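PDB 2BJR: MFP2b from Ascaris suum, which probably enhances polymerization of the major sperm protein MSP during amoeboid motility of nematode sperm, and binds a zinc ion. Local coordinates for residues 203-208 against 271-276; 208-213 against 227-232; 22-27 against 195-200; 191-196 against 280-285. One frame throughout, in Å; residues are numbered along the deposited sequence.

Contact 1 (203-208 against 271-276); sequences PWPTVG and ILYELP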
loop_
_atom_site.group_PDB
_atom_site.type_symbol
_atom_site.label_atom_id
_atom_site.label_comp_id
_atom_site.label_asym_id
_atom_site.label_seq_id
_atom_site.Cartn_x
_atom_site.Cartn_y
_atom_site.Cartn_z
ATOM N N PRO A 203 15.526 -8.840 -4.929
ATOM C CA PRO A 203 15.612 -10.159 -4.302
ATOM C C PRO A 203 14.307 -10.545 -3.636
ATOM O O PRO A 203 13.602 -9.656 -3.140
ATOM C CB PRO A 203 16.722 -9.978 -3.250
ATOM C CG PRO A 203 17.564 -8.849 -3.756
ATOM C CD PRO A 203 16.521 -7.900 -4.363
ATOM N N TRP A 204 14.012 -11.845 -3.594
ATOM C CA TRP A 204 12.803 -12.382 -2.964
ATOM C C TRP A 204 12.710 -11.862 -1.518
ATOM O O TRP A 204 13.743 -11.728 -0.869
ATOM C CB TRP A 204 12.836 -13.916 -2.982
ATOM C CG TRP A 204 11.534 -14.527 -2.684
ATOM C CD1 TRP A 204 11.166 -15.185 -1.554
ATOM C CD2 TRP A 204 10.384 -14.505 -3.528
ATOM N NE1 TRP A 204 9.852 -15.573 -1.641
ATOM C CE2 TRP A 204 9.351 -15.180 -2.850
ATOM C CE3 TRP A 204 10.130 -13.999 -4.796
ATOM C CZ2 TRP A 204 8.104 -15.358 -3.392
ATOM C CZ3 TRP A 204 8.903 -14.160 -5.328
ATOM C CH2 TRP A 204 7.891 -14.858 -4.641
ATOM N N PRO A 205 11.511 -11.525 -1.042
ATOM C CA PRO A 205 11.330 -10.963 0.304
ATOM C C PRO A 205 11.857 -11.839 1.453
ATOM O O PRO A 205 11.685 -13.053 1.460
ATOM C CB PRO A 205 9.818 -10.859 0.443
ATOM C CG PRO A 205 9.310 -10.762 -0.889
ATOM C CD PRO A 205 10.220 -11.642 -1.747
ATOM N N THR A 206 12.481 -11.175 2.420
ATOM C CA THR A 206 12.974 -11.784 3.673
ATOM C C THR A 206 12.239 -11.224 4.901
ATOM O O THR A 206 12.352 -11.759 5.991
ATOM C CB THR A 206 14.493 -11.486 3.817
ATOM O OG1 THR A 206 14.712 -10.064 3.861
ATOM C CG2 THR A 206 15.272 -11.913 2.591
ATOM N N VAL A 207 11.469 -10.153 4.713
ATOM C CA VAL A 207 10.916 -9.347 5.814
ATOM C C VAL A 207 9.500 -9.809 6.177
ATOM O O VAL A 207 8.874 -9.320 7.178
ATOM C CB VAL A 207 10.930 -7.819 5.446
ATOM C CG1 VAL A 207 12.084 -7.484 4.540
ATOM C CG2 VAL A 207 9.709 -7.412 4.736
ATOM N N GLY A 208 8.992 -10.757 5.369
ATOM C CA GLY A 208 7.672 -11.310 5.584
ATOM C C GLY A 208 7.347 -12.509 4.722
ATOM O O GLY A 208 8.154 -13.003 3.966
ATOM N N ILE A 271 3.398 -6.533 -2.355
ATOM C CA ILE A 271 3.282 -7.944 -2.057
ATOM C C ILE A 271 2.513 -8.140 -0.767
ATOM O O ILE A 271 2.834 -7.552 0.278
ATOM C CB ILE A 271 4.657 -8.594 -1.968
ATOM C CG1 ILE A 271 5.400 -8.522 -3.332
ATOM C CG2 ILE A 271 4.509 -10.065 -1.493
ATOM C CD1 ILE A 271 6.829 -9.059 -3.352
ATOM N N LEU A 272 1.503 -9.022 -0.817
ATOM C CA LEU A 272 0.684 -9.283 0.360
ATOM C C LEU A 272 1.466 -10.203 1.335
ATOM O O LEU A 272 2.076 -11.172 0.902
ATOM C CB LEU A 272 -0.667 -9.937 -0.045
ATOM C CG LEU A 272 -1.626 -10.204 1.095
ATOM C CD1 LEU A 272 -2.061 -8.945 1.727
ATOM C CD2 LEU A 272 -2.825 -10.951 0.598
ATOM N N TYR A 273 1.452 -9.854 2.619
ATOM C CA TYR A 273 2.117 -10.625 3.650
ATOM C C TYR A 273 1.112 -11.169 4.651
ATOM O O TYR A 273 0.152 -10.487 5.010
ATOM C CB TYR A 273 3.082 -9.754 4.440
ATOM C CG TYR A 273 4.452 -9.517 3.857
ATOM C CD1 TYR A 273 4.885 -10.103 2.685
ATOM C CD2 TYR A 273 5.333 -8.683 4.530
ATOM C CE1 TYR A 273 6.183 -9.876 2.199
ATOM C CE2 TYR A 273 6.631 -8.455 4.059
ATOM C CZ TYR A 273 7.051 -9.053 2.904
ATOM O OH TYR A 273 8.330 -8.808 2.460
ATOM N N GLU A 274 1.362 -12.393 5.102
ATOM C CA GLU A 274 0.626 -12.987 6.205
ATOM C C GLU A 274 1.419 -12.655 7.449
ATOM O O GLU A 274 2.601 -13.062 7.596
ATOM C CB GLU A 274 0.543 -14.512 6.020
ATOM C CG GLU A 274 -0.221 -15.252 7.097
ATOM C CD GLU A 274 -0.447 -16.693 6.663
ATOM O OE1 GLU A 274 0.563 -17.405 6.507
ATOM O OE2 GLU A 274 -1.618 -17.084 6.424
ATOM N N LEU A 275 0.774 -11.917 8.333
ATOM C CA LEU A 275 1.389 -11.500 9.562
ATOM C C LEU A 275 1.558 -12.667 10.526
ATOM O O LEU A 275 0.881 -13.659 10.394
ATOM C CB LEU A 275 0.521 -10.463 10.205
ATOM C CG LEU A 275 0.479 -9.194 9.362
ATOM C CD1 LEU A 275 -0.560 -8.285 9.926
ATOM C CD2 LEU A 275 1.878 -8.544 9.344
ATOM N N PRO A 276 2.459 -12.539 11.485
ATOM C CA PRO A 276 2.577 -13.561 12.541
ATOM C C PRO A 276 1.248 -13.738 13.278
ATOM O O PRO A 276 0.551 -12.760 13.548
ATOM C CB PRO A 276 3.640 -12.960 13.471
ATOM C CG PRO A 276 4.440 -12.071 12.575
ATOM C CD PRO A 276 3.392 -11.415 11.703
#

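Contact 2 (208-213 against 227-232); sequences GTPVRA and DQYVAL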
loop_
_atom_site.group_PDB
_atom_site.type_symbol
_atom_site.label_atom_id
_atom_site.label_comp_id
_atom_site.label_asym_id
_atom_site.label_seq_id
_atom_site.Cartn_x
_atom_site.Cartn_y
_atom_site.Cartn_z
ATOM N N GLY A 208 8.992 -10.757 5.369
ATOM C CA GLY A 208 7.672 -11.310 5.584
ATOM C C GLY A 208 7.347 -12.509 4.722
ATOM O O GLY A 208 8.154 -13.003 3.966
ATOM N N THR A 209 6.128 -12.970 4.891
ATOM C CA THR A 209 5.656 -14.225 4.354
ATOM C C THR A 209 4.619 -13.923 3.289
ATOM O O THR A 209 3.523 -13.540 3.632
ATOM C CB THR A 209 5.008 -15.022 5.483
ATOM O OG1 THR A 209 5.976 -15.297 6.535
ATOM C CG2 THR A 209 4.581 -16.409 5.002
ATOM N N PRO A 210 4.963 -14.089 2.022
ATOM C CA PRO A 210 3.993 -13.861 0.934
ATOM C C PRO A 210 2.890 -14.928 0.978
ATOM O O PRO A 210 3.069 -15.986 1.609
ATOM C CB PRO A 210 4.823 -13.977 -0.345
ATOM C CG PRO A 210 6.200 -14.355 0.078
ATOM C CD PRO A 210 6.297 -14.468 1.522
ATOM N N VAL A 211 1.756 -14.621 0.363
ATOM C CA VAL A 211 0.569 -15.417 0.435
ATOM C C VAL A 211 0.438 -16.233 -0.832
ATOM O O VAL A 211 0.228 -15.690 -1.941
ATOM C CB VAL A 211 -0.673 -14.527 0.674
ATOM C CG1 VAL A 211 -1.934 -15.371 0.620
ATOM C CG2 VAL A 211 -0.561 -13.748 2.043
ATOM N N ARG A 212 0.537 -17.567 -0.674
ATOM C CA ARG A 212 0.601 -18.463 -1.816
ATOM C C ARG A 212 -0.780 -18.878 -2.297
ATOM O O ARG A 212 -1.656 -19.133 -1.486
ATOM C CB ARG A 212 1.361 -19.737 -1.443
ATOM C CG ARG A 212 1.604 -20.649 -2.656
ATOM C CD ARG A 212 2.767 -21.623 -2.467
ATOM N NE ARG A 212 2.652 -22.383 -1.218
ATOM C CZ ARG A 212 3.276 -23.547 -0.951
ATOM N NH1 ARG A 212 3.985 -24.165 -1.858
ATOM N NH2 ARG A 212 3.158 -24.103 0.246
ATOM N N ALA A 213 -0.984 -18.891 -3.604
ATOM C CA ALA A 213 -2.202 -19.300 -4.220
ATOM C C ALA A 213 -2.626 -20.657 -3.637
ATOM O O ALA A 213 -1.843 -21.607 -3.721
ATOM C CB ALA A 213 -2.032 -19.401 -5.676
ATOM N N ASP A 227 4.377 -22.210 -7.826
ATOM C CA ASP A 227 4.304 -21.446 -6.571
ATOM C C ASP A 227 4.152 -19.962 -6.925
ATOM O O ASP A 227 5.099 -19.267 -7.333
ATOM C CB ASP A 227 5.509 -21.713 -5.682
ATOM C CG ASP A 227 5.575 -23.155 -5.245
ATOM O OD1 ASP A 227 4.545 -23.706 -4.776
ATOM O OD2 ASP A 227 6.619 -23.832 -5.380
ATOM N N GLN A 228 2.911 -19.518 -6.780
ATOM C CA GLN A 228 2.486 -18.192 -7.188
ATOM C C GLN A 228 1.925 -17.476 -5.982
ATOM O O GLN A 228 1.233 -18.074 -5.196
ATOM C CB GLN A 228 1.412 -18.331 -8.245
ATOM C CG GLN A 228 1.887 -18.898 -9.548
ATOM C CD GLN A 228 0.762 -19.352 -10.481
ATOM O OE1 GLN A 228 -0.359 -18.809 -10.456
ATOM N NE2 GLN A 228 1.057 -20.334 -11.308
ATOM N N TYR A 229 2.221 -16.193 -5.840
ATOM C CA TYR A 229 1.871 -15.450 -4.663
ATOM C C TYR A 229 1.183 -14.149 -5.040
ATOM O O TYR A 229 1.343 -13.660 -6.137
ATOM C CB TYR A 229 3.092 -15.121 -3.837
ATOM C CG TYR A 229 3.935 -16.345 -3.439
ATOM C CD1 TYR A 229 4.846 -16.910 -4.353
ATOM C CD2 TYR A 229 3.818 -16.909 -2.187
ATOM C CE1 TYR A 229 5.647 -17.985 -4.000
ATOM C CE2 TYR A 229 4.587 -18.034 -1.851
ATOM C CZ TYR A 229 5.529 -18.515 -2.767
ATOM O OH TYR A 229 6.305 -19.608 -2.467
ATOM N N VAL A 230 0.351 -13.647 -4.132
ATOM C CA VAL A 230 -0.474 -12.475 -4.404
ATOM C C VAL A 230 0.317 -11.159 -4.435
ATOM O O VAL A 230 1.063 -10.846 -3.517
ATOM C CB VAL A 230 -1.534 -12.360 -3.317
ATOM C CG1 VAL A 230 -2.385 -11.032 -3.528
ATOM C CG2 VAL A 230 -2.458 -13.563 -3.357
ATOM N N ALA A 231 0.104 -10.381 -5.485
ATOM C CA ALA A 231 0.720 -9.061 -5.627
ATOM C C ALA A 231 -0.298 -8.145 -6.271
ATOM O O ALA A 231 -1.223 -8.614 -6.961
ATOM C CB ALA A 231 1.948 -9.178 -6.479
ATOM N N LEU A 232 -0.100 -6.837 -6.041
ATOM C CA LEU A 232 -0.905 -5.757 -6.552
ATOM C C LEU A 232 -0.066 -4.782 -7.346
ATOM O O LEU A 232 1.047 -4.449 -6.960
ATOM C CB LEU A 232 -1.527 -5.022 -5.398
ATOM C CG LEU A 232 -2.287 -3.713 -5.603
ATOM C CD1 LEU A 232 -3.564 -3.998 -6.300
ATOM C CD2 LEU A 232 -2.473 -2.985 -4.277
HETATM O O HOH W 1 1.980 -12.488 -1.499
#

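Contact 3 (22-27 against 195-200); sequences DNPVKA and WADFRC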
loop_
_atom_site.group_PDB
_atom_site.type_symbol
_atom_site.label_atom_id
_atom_site.label_comp_id
_atom_site.label_asym_id
_atom_site.label_seq_id
_atom_site.Cartn_x
_atom_site.Cartn_y
_atom_site.Cartn_z
ATOM N N ASP A 22 13.553 2.076 -2.323
ATOM C CA ASP A 22 13.309 1.112 -1.261
ATOM C C ASP A 22 12.522 1.676 -0.124
ATOM O O ASP A 22 12.684 2.837 0.273
ATOM C CB ASP A 22 14.622 0.611 -0.656
ATOM C CG ASP A 22 15.407 -0.276 -1.592
ATOM O OD1 ASP A 22 14.939 -0.767 -2.647
ATOM O OD2 ASP A 22 16.585 -0.516 -1.297
ATOM N N ASN A 23 11.677 0.832 0.440
ATOM C CA ASN A 23 10.994 1.145 1.688
ATOM C C ASN A 23 10.301 2.530 1.830
ATOM O O ASN A 23 10.493 3.239 2.816
ATOM C CB ASN A 23 11.963 0.941 2.842
ATOM C CG ASN A 23 12.479 -0.468 2.879
ATOM O OD1 ASN A 23 11.747 -1.391 3.258
ATOM N ND2 ASN A 23 13.678 -0.662 2.417
ATOM N N PRO A 24 9.460 2.891 0.877
ATOM C CA PRO A 24 8.778 4.192 0.947
ATOM C C PRO A 24 7.710 4.212 2.051
ATOM O O PRO A 24 7.178 3.141 2.421
ATOM C CB PRO A 24 8.187 4.324 -0.454
ATOM C CG PRO A 24 7.839 2.908 -0.775
ATOM C CD PRO A 24 9.060 2.131 -0.304
ATOM N N VAL A 25 7.426 5.364 2.628
ATOM C CA VAL A 25 6.503 5.424 3.729
ATOM C C VAL A 25 5.120 5.752 3.167
ATOM O O VAL A 25 4.929 6.790 2.529
ATOM C CB VAL A 25 6.939 6.420 4.774
ATOM C CG1 VAL A 25 5.838 6.626 5.851
ATOM C CG2 VAL A 25 8.268 5.984 5.412
ATOM N N LYS A 26 4.158 4.853 3.399
ATOM C CA LYS A 26 2.761 5.127 3.029
ATOM C C LYS A 26 2.032 6.068 3.933
ATOM O O LYS A 26 2.260 6.082 5.124
ATOM C CB LYS A 26 1.975 3.797 3.034
ATOM C CG LYS A 26 2.654 2.790 2.183
ATOM C CD LYS A 26 1.766 1.606 1.993
ATOM C CE LYS A 26 1.203 1.501 0.614
ATOM N NZ LYS A 26 0.440 0.212 0.540
ATOM N N ALA A 27 1.134 6.894 3.383
ATOM C CA ALA A 27 0.125 7.546 4.214
ATOM C C ALA A 27 -0.661 6.485 4.970
ATOM O O ALA A 27 -1.051 5.494 4.368
ATOM C CB ALA A 27 -0.775 8.325 3.379
ATOM N N TRP A 195 0.644 -5.021 3.219
ATOM C CA TRP A 195 1.199 -4.978 1.864
ATOM C C TRP A 195 2.606 -4.403 1.869
ATOM O O TRP A 195 2.812 -3.323 2.398
ATOM C CB TRP A 195 0.295 -4.079 0.992
ATOM C CG TRP A 195 -1.087 -4.650 0.716
ATOM C CD1 TRP A 195 -2.254 -4.362 1.368
ATOM C CD2 TRP A 195 -1.421 -5.535 -0.316
ATOM N NE1 TRP A 195 -3.305 -5.004 0.767
ATOM C CE2 TRP A 195 -2.810 -5.758 -0.258
ATOM C CE3 TRP A 195 -0.678 -6.191 -1.305
ATOM C CZ2 TRP A 195 -3.471 -6.586 -1.151
ATOM C CZ3 TRP A 195 -1.326 -7.016 -2.147
ATOM C CH2 TRP A 195 -2.714 -7.202 -2.081
ATOM N N ALA A 196 3.579 -5.094 1.278
ATOM C CA ALA A 196 4.939 -4.654 1.340
ATOM C C ALA A 196 5.355 -4.146 -0.051
ATOM O O ALA A 196 5.033 -4.733 -1.070
ATOM C CB ALA A 196 5.843 -5.799 1.786
ATOM N N ASP A 197 6.122 -3.072 -0.090
ATOM C CA ASP A 197 6.639 -2.506 -1.361
ATOM C C ASP A 197 7.944 -3.148 -1.785
ATOM O O ASP A 197 8.896 -3.229 -0.982
ATOM C CB ASP A 197 6.877 -1.009 -1.167
ATOM C CG ASP A 197 5.566 -0.244 -0.963
ATOM O OD1 ASP A 197 4.842 -0.104 -1.958
ATOM O OD2 ASP A 197 5.178 0.174 0.152
ATOM N N PHE A 198 7.968 -3.571 -3.044
ATOM C CA PHE A 198 9.113 -4.111 -3.724
ATOM C C PHE A 198 9.067 -3.757 -5.182
ATOM O O PHE A 198 8.018 -3.454 -5.733
ATOM C CB PHE A 198 9.105 -5.621 -3.632
ATOM C CG PHE A 198 9.444 -6.151 -2.298
ATOM C CD1 PHE A 198 8.459 -6.501 -1.392
ATOM C CD2 PHE A 198 10.784 -6.365 -1.951
ATOM C CE1 PHE A 198 8.796 -7.027 -0.113
ATOM C CE2 PHE A 198 11.121 -6.907 -0.675
ATOM C CZ PHE A 198 10.117 -7.221 0.227
ATOM N N ARG A 199 10.214 -3.835 -5.849
ATOM C CA ARG A 199 10.253 -3.727 -7.297
ATOM C C ARG A 199 10.484 -5.089 -7.885
ATOM O O ARG A 199 11.237 -5.863 -7.337
ATOM C CB ARG A 199 11.355 -2.793 -7.763
ATOM C CG ARG A 199 11.282 -1.341 -7.255
ATOM C CD ARG A 199 12.509 -0.476 -7.695
ATOM N NE ARG A 199 13.729 -1.025 -7.118
ATOM C CZ ARG A 199 14.189 -0.747 -5.915
ATOM N NH1 ARG A 199 13.602 0.171 -5.161
ATOM N NH2 ARG A 199 15.273 -1.375 -5.467
ATOM N N CYS A 200 9.898 -5.355 -9.045
ATOM C CA CYS A 200 10.192 -6.579 -9.757
ATOM C C CYS A 200 11.662 -6.591 -10.064
ATOM O O CYS A 200 12.257 -5.526 -10.331
ATOM C CB CYS A 200 9.454 -6.665 -11.064
ATOM S SG CYS A 200 7.739 -6.918 -10.689
HETATM O O HOH W 2 11.163 -1.755 -0.898
HETATM O O HOH W 3 6.768 0.582 2.347
HETATM O O HOH W 4 2.893 -1.439 0.114
#

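Contact 4 (191-196 against 280-285); sequences TLNEWA and RGFDYD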
loop_
_atom_site.group_PDB
_atom_site.type_symbol
_atom_site.label_atom_id
_atom_site.label_comp_id
_atom_site.label_asym_id
_atom_site.label_seq_id
_atom_site.Cartn_x
_atom_site.Cartn_y
_atom_site.Cartn_z
ATOM N N THR A 191 -5.781 -5.226 11.865
ATOM C CA THR A 191 -6.946 -5.560 11.031
ATOM C C THR A 191 -6.836 -5.106 9.581
ATOM O O THR A 191 -7.721 -5.379 8.773
ATOM C CB THR A 191 -8.201 -4.973 11.663
ATOM O OG1 THR A 191 -8.016 -3.568 11.880
ATOM C CG2 THR A 191 -8.454 -5.586 13.034
ATOM N N LEU A 192 -5.754 -4.409 9.246
ATOM C CA LEU A 192 -5.473 -4.071 7.861
ATOM C C LEU A 192 -4.576 -5.111 7.196
ATOM O O LEU A 192 -3.646 -5.569 7.784
ATOM C CB LEU A 192 -4.767 -2.732 7.813
ATOM C CG LEU A 192 -5.593 -1.626 8.477
ATOM C CD1 LEU A 192 -4.939 -0.286 8.150
ATOM C CD2 LEU A 192 -7.056 -1.583 8.068
ATOM N N ASN A 193 -4.875 -5.481 5.973
ATOM C CA ASN A 193 -4.000 -6.361 5.197
ATOM C C ASN A 193 -2.644 -5.713 5.114
ATOM O O ASN A 193 -2.536 -4.496 4.897
ATOM C CB ASN A 193 -4.533 -6.540 3.784
ATOM C CG ASN A 193 -5.887 -7.223 3.737
ATOM O OD1 ASN A 193 -6.850 -6.677 3.171
ATOM N ND2 ASN A 193 -5.962 -8.439 4.308
ATOM N N GLU A 194 -1.620 -6.506 5.272
ATOM C CA GLU A 194 -0.242 -6.048 5.259
ATOM C C GLU A 194 0.315 -6.166 3.830
ATOM O O GLU A 194 0.414 -7.261 3.284
ATOM C CB GLU A 194 0.586 -6.878 6.234
ATOM C CG GLU A 194 2.034 -6.425 6.342
ATOM C CD GLU A 194 2.228 -5.222 7.241
ATOM O OE1 GLU A 194 1.245 -4.738 7.836
ATOM O OE2 GLU A 194 3.391 -4.792 7.370
ATOM N N TRP A 195 0.644 -5.021 3.219
ATOM C CA TRP A 195 1.199 -4.978 1.864
ATOM C C TRP A 195 2.606 -4.403 1.869
ATOM O O TRP A 195 2.812 -3.323 2.398
ATOM C CB TRP A 195 0.295 -4.079 0.992
ATOM C CG TRP A 195 -1.087 -4.650 0.716
ATOM C CD1 TRP A 195 -2.254 -4.362 1.368
ATOM C CD2 TRP A 195 -1.421 -5.535 -0.316
ATOM N NE1 TRP A 195 -3.305 -5.004 0.767
ATOM C CE2 TRP A 195 -2.810 -5.758 -0.258
ATOM C CE3 TRP A 195 -0.678 -6.191 -1.305
ATOM C CZ2 TRP A 195 -3.471 -6.586 -1.151
ATOM C CZ3 TRP A 195 -1.326 -7.016 -2.147
ATOM C CH2 TRP A 195 -2.714 -7.202 -2.081
ATOM N N ALA A 196 3.579 -5.094 1.278
ATOM C CA ALA A 196 4.939 -4.654 1.340
ATOM C C ALA A 196 5.355 -4.146 -0.051
ATOM O O ALA A 196 5.033 -4.733 -1.070
ATOM C CB ALA A 196 5.843 -5.799 1.786
ATOM N N ARG A 280 -1.979 -10.660 14.410
ATOM C CA ARG A 280 -3.005 -10.423 13.413
ATOM C C ARG A 280 -4.406 -10.619 13.956
ATOM O O ARG A 280 -4.627 -11.458 14.837
ATOM C CB ARG A 280 -2.799 -11.302 12.199
ATOM C CG ARG A 280 -3.008 -12.748 12.374
ATOM C CD ARG A 280 -2.520 -13.540 11.194
ATOM N NE ARG A 280 -2.953 -14.951 11.233
ATOM C CZ ARG A 280 -2.178 -15.991 10.976
ATOM N NH1 ARG A 280 -0.907 -15.851 10.642
ATOM N NH2 ARG A 280 -2.689 -17.207 11.041
ATOM N N GLY A 281 -5.346 -9.865 13.414
ATOM C CA GLY A 281 -6.707 -9.900 13.870
ATOM C C GLY A 281 -7.598 -10.684 12.933
ATOM O O GLY A 281 -8.788 -10.601 13.051
ATOM N N PHE A 282 -7.007 -11.383 11.971
ATOM C CA PHE A 282 -7.735 -12.119 10.951
ATOM C C PHE A 282 -6.864 -13.241 10.380
ATOM O O PHE A 282 -5.627 -13.183 10.479
ATOM C CB PHE A 282 -8.185 -11.153 9.840
ATOM C CG PHE A 282 -7.042 -10.435 9.190
ATOM C CD1 PHE A 282 -6.382 -10.988 8.105
ATOM C CD2 PHE A 282 -6.606 -9.221 9.705
ATOM C CE1 PHE A 282 -5.290 -10.325 7.529
ATOM C CE2 PHE A 282 -5.527 -8.556 9.136
ATOM C CZ PHE A 282 -4.875 -9.118 8.053
ATOM N N ASP A 283 -7.500 -14.259 9.795
ATOM C CA ASP A 283 -6.823 -15.316 9.103
ATOM C C ASP A 283 -7.242 -15.388 7.638
ATOM O O ASP A 283 -8.380 -15.090 7.296
ATOM C CB ASP A 283 -7.160 -16.686 9.761
ATOM C CG ASP A 283 -6.799 -16.693 11.247
ATOM O OD1 ASP A 283 -5.608 -16.455 11.551
ATOM O OD2 ASP A 283 -7.650 -16.816 12.159
ATOM N N TYR A 284 -6.339 -15.864 6.791
ATOM C CA TYR A 284 -6.615 -16.013 5.370
ATOM C C TYR A 284 -6.988 -17.452 5.041
ATOM O O TYR A 284 -6.454 -18.381 5.651
ATOM C CB TYR A 284 -5.370 -15.695 4.529
ATOM C CG TYR A 284 -5.006 -14.234 4.459
ATOM C CD1 TYR A 284 -3.749 -13.806 4.808
ATOM C CD2 TYR A 284 -5.927 -13.290 4.030
ATOM C CE1 TYR A 284 -3.368 -12.450 4.701
ATOM C CE2 TYR A 284 -5.589 -11.939 4.004
ATOM C CZ TYR A 284 -4.314 -11.527 4.311
ATOM O OH TYR A 284 -4.002 -10.164 4.245
ATOM N N ASP A 285 -7.816 -17.613 4.021
ATOM C CA ASP A 285 -8.073 -18.890 3.381
ATOM C C ASP A 285 -8.660 -18.638 2.007
ATOM O O ASP A 285 -9.208 -17.573 1.760
ATOM C CB ASP A 285 -9.130 -19.634 4.192
ATOM C CG ASP A 285 -9.156 -21.124 3.903
ATOM O OD1 ASP A 285 -8.251 -21.680 3.209
ATOM O OD2 ASP A 285 -10.101 -21.769 4.383
HETATM O O HOH W 5 -2.041 -9.343 5.908
#

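Contact 1 (203-208 against 271-276)
The phenol of Tyr273 is the flat group at the heart of this contact; the indole of Trp204 backs it through Pro205. Over one face of the Tyr273 ring sits Gly208, its CA 3.6 Å from the ring centroid and 18° off the normal, the geometry of a CH-pi contact. The opposite face carries Ala196 of the neighbouring strand, with Ala196 CB 3.6 Å from Tyr273 CE2. At the edge, Val207 CG2 lies in the ring plane, only 3.0 Å from Tyr273 OH, and Pro205 CB closes on the same oxygen at 3.2 Å. Such spacing is tight, and Val207 has a chi1 of -31°, away from a staggered position, which points to local strain. The indole of Trp204 has Pro205 CD 3.3 Å above one face, offset toward the rim. Pro205 thereby lies between the two aromatic residues, while its CG meets Ile271 CD1 tip to tip at 3.9 Å. Phe198 and Ile251 also touch Pro205 and Ile271. Strands 194-199 and 209-210 both pair antiparallel with 268-274, through Ala196-Ile271 and Thr209-Glu274 backbone bonds, so 203-208 belongs to a connection crossing the face of their shared partner in a curled antiparallel sheet.

Contact 2 (208-213 against 227-232)
Asp227 OD1 is held by two donors: Arg212 NH1 at 3.0 Å, in a salt bridge, and the hydroxyl of Ser217. The arginine meets it 4° from the guanidinium plane but well above the plane of the carboxylate. Arg212 reaches this position with CG anti to the backbone N and a bend at chi3 (52°), lying alongside Tyr229 so that its CG is over one face of the ring. Arg212 CB comes within 3.7 Å of Tyr229 CE2, and Pro210 CB approaches Tyr229 CD2 obliquely at 3.6 Å. The same tyrosine makes an edge-to-face pair with Trp204. Beneath the side chains, Arg212 and Tyr229 form a single non-hydrogen-bonded antiparallel pair, flanked by two backbone bonds. One runs from Ala213 N to Gln228 O at 2.8 Å and is almost straight (176°); the other joins Val230 N to Val211 O at 3.0 Å, in the carbonyl plane. Val211 O also receives a CA-H contact from Tyr229, its CA lying 3.2 Å away. The return bond of the Val211-Val230 pair is replaced by a water, which accepts from Val211 N and donates to Val230 O. Charge pairing therefore lies outside the brief bridge, with the Asp227 carboxylate probably kept ionised by its arginine and hydroxyl donors.

Contact 3 (22-27 against 195-200)
The firm end of this contact is the pair Asp22 and Arg199, while its middle is spanned largely by water. Arg199, bent at chi3 (-63°), presents its guanidinium end-on, and both terminal nitrogens converge on a single oxygen: Asp22 OD1 lies 2.9 Å from Arg199 NH2 and 3.0 Å from Arg199 NH1. The NH2 bond uses the syn lone pair, whereas NH1 arrives from above the carboxylate plane; the two planes are 19° apart, so the carboxylate oxygen meets the guanidinium edge nearly coplanar with it. Each partner has further charge support, Asp22 OD2 from Lys83 and Arg199 NH2 from Asp202. Direct packing is otherwise thin: Pro24 crosses Asp197 obliquely, with Pro24 CG 3.9 Å from Asp197 CG, and the Lys26 chain passes the same residue with Lys26 CD 4.1 Å from Asp197 OD2. The backbones never come close: even the nearest CA atoms, of Asp22 and Phe198, are 7.1 Å apart, and waters fill in between. One accepts from Asn23 N and donates to Asp197 O, and a second donates to both Pro24 O and Asp197 OD2. A third accepts from Lys26 NZ and reaches Trp195 O and Asp197 OD2 through weak bonds. Lys26 and Asp197 do not pair directly, NZ and OD2 being 4.8 Å apart; the amine is bound by Gln31 O and Gln270 OE1, and Asp197 OD1 by Tyr34. With 22-27 in one Cytosolic motility protein region and strand 194-199 in the other, this is a hydrated polar interface between the two related halves of MFP2b.

Contact 4 (191-196 against 280-285)
Asn193 and Tyr284 cross obliquely, yet the amide of one and the ring of the other are turned to within 18° of coplanar, so that the nitrogen comes in at the edge of the phenol. Asn193 ND2 donates to Tyr284 OH at 2.6 Å, a short but bent bond (132° at the hydrogen) whose acceptor sits somewhat out of the amide plane. Phe282 is set differently. Its CG occupies the crowded position between the backbone N and the carbonyl carbon (chi1 59°), which directs the ring at the 191-193 backbone: Phe282 CE2 lies 3.7 Å from Thr191 C, and Phe282 CZ meets Leu192 O near the ring plane at 3.8 Å. Phe282 CD1 also stands 4.3 Å above one face of the Tyr284 ring, toward its rim. A water in the plane of the Phe282 ring, at its edge, completes the cluster, accepting from Glu194 N at 2.9 Å and lying 2.7 Å from Tyr284 OH. Arg359, on strand 355-361, makes a cation-pi contact with Phe282 and donates to Thr191 O. The phenolic oxygen of Tyr284 thus has two polar neighbours from 191-196, one direct and one through water. The junction is mixed in character: Phe282 packs on the 191-193 backbone, while the hydroxyl accepts one N-H of Asn193 and the water accepts that of Glu194.

From the N terminus, 22-27 in the first family region waits until strand 194-199 to close contact 3, the only one of the four to join the two regions. Contact 4 opens on that same strand, sharing Trp195 and Ala196 with contact 3, and closes last, at 280-285, where the next sheet begins. Within its span, contact 1 opens at 203-208 and closes at 271-276; within that in turn, contact 2 closes the short 14-residue separation from 208-213 to 227-232, Gly208 serving both. Strand 268-274 ties the set together: it pairs with 194-199, 209-210 and 229-235, the strands used by contacts 3 and 4 and by contact 2.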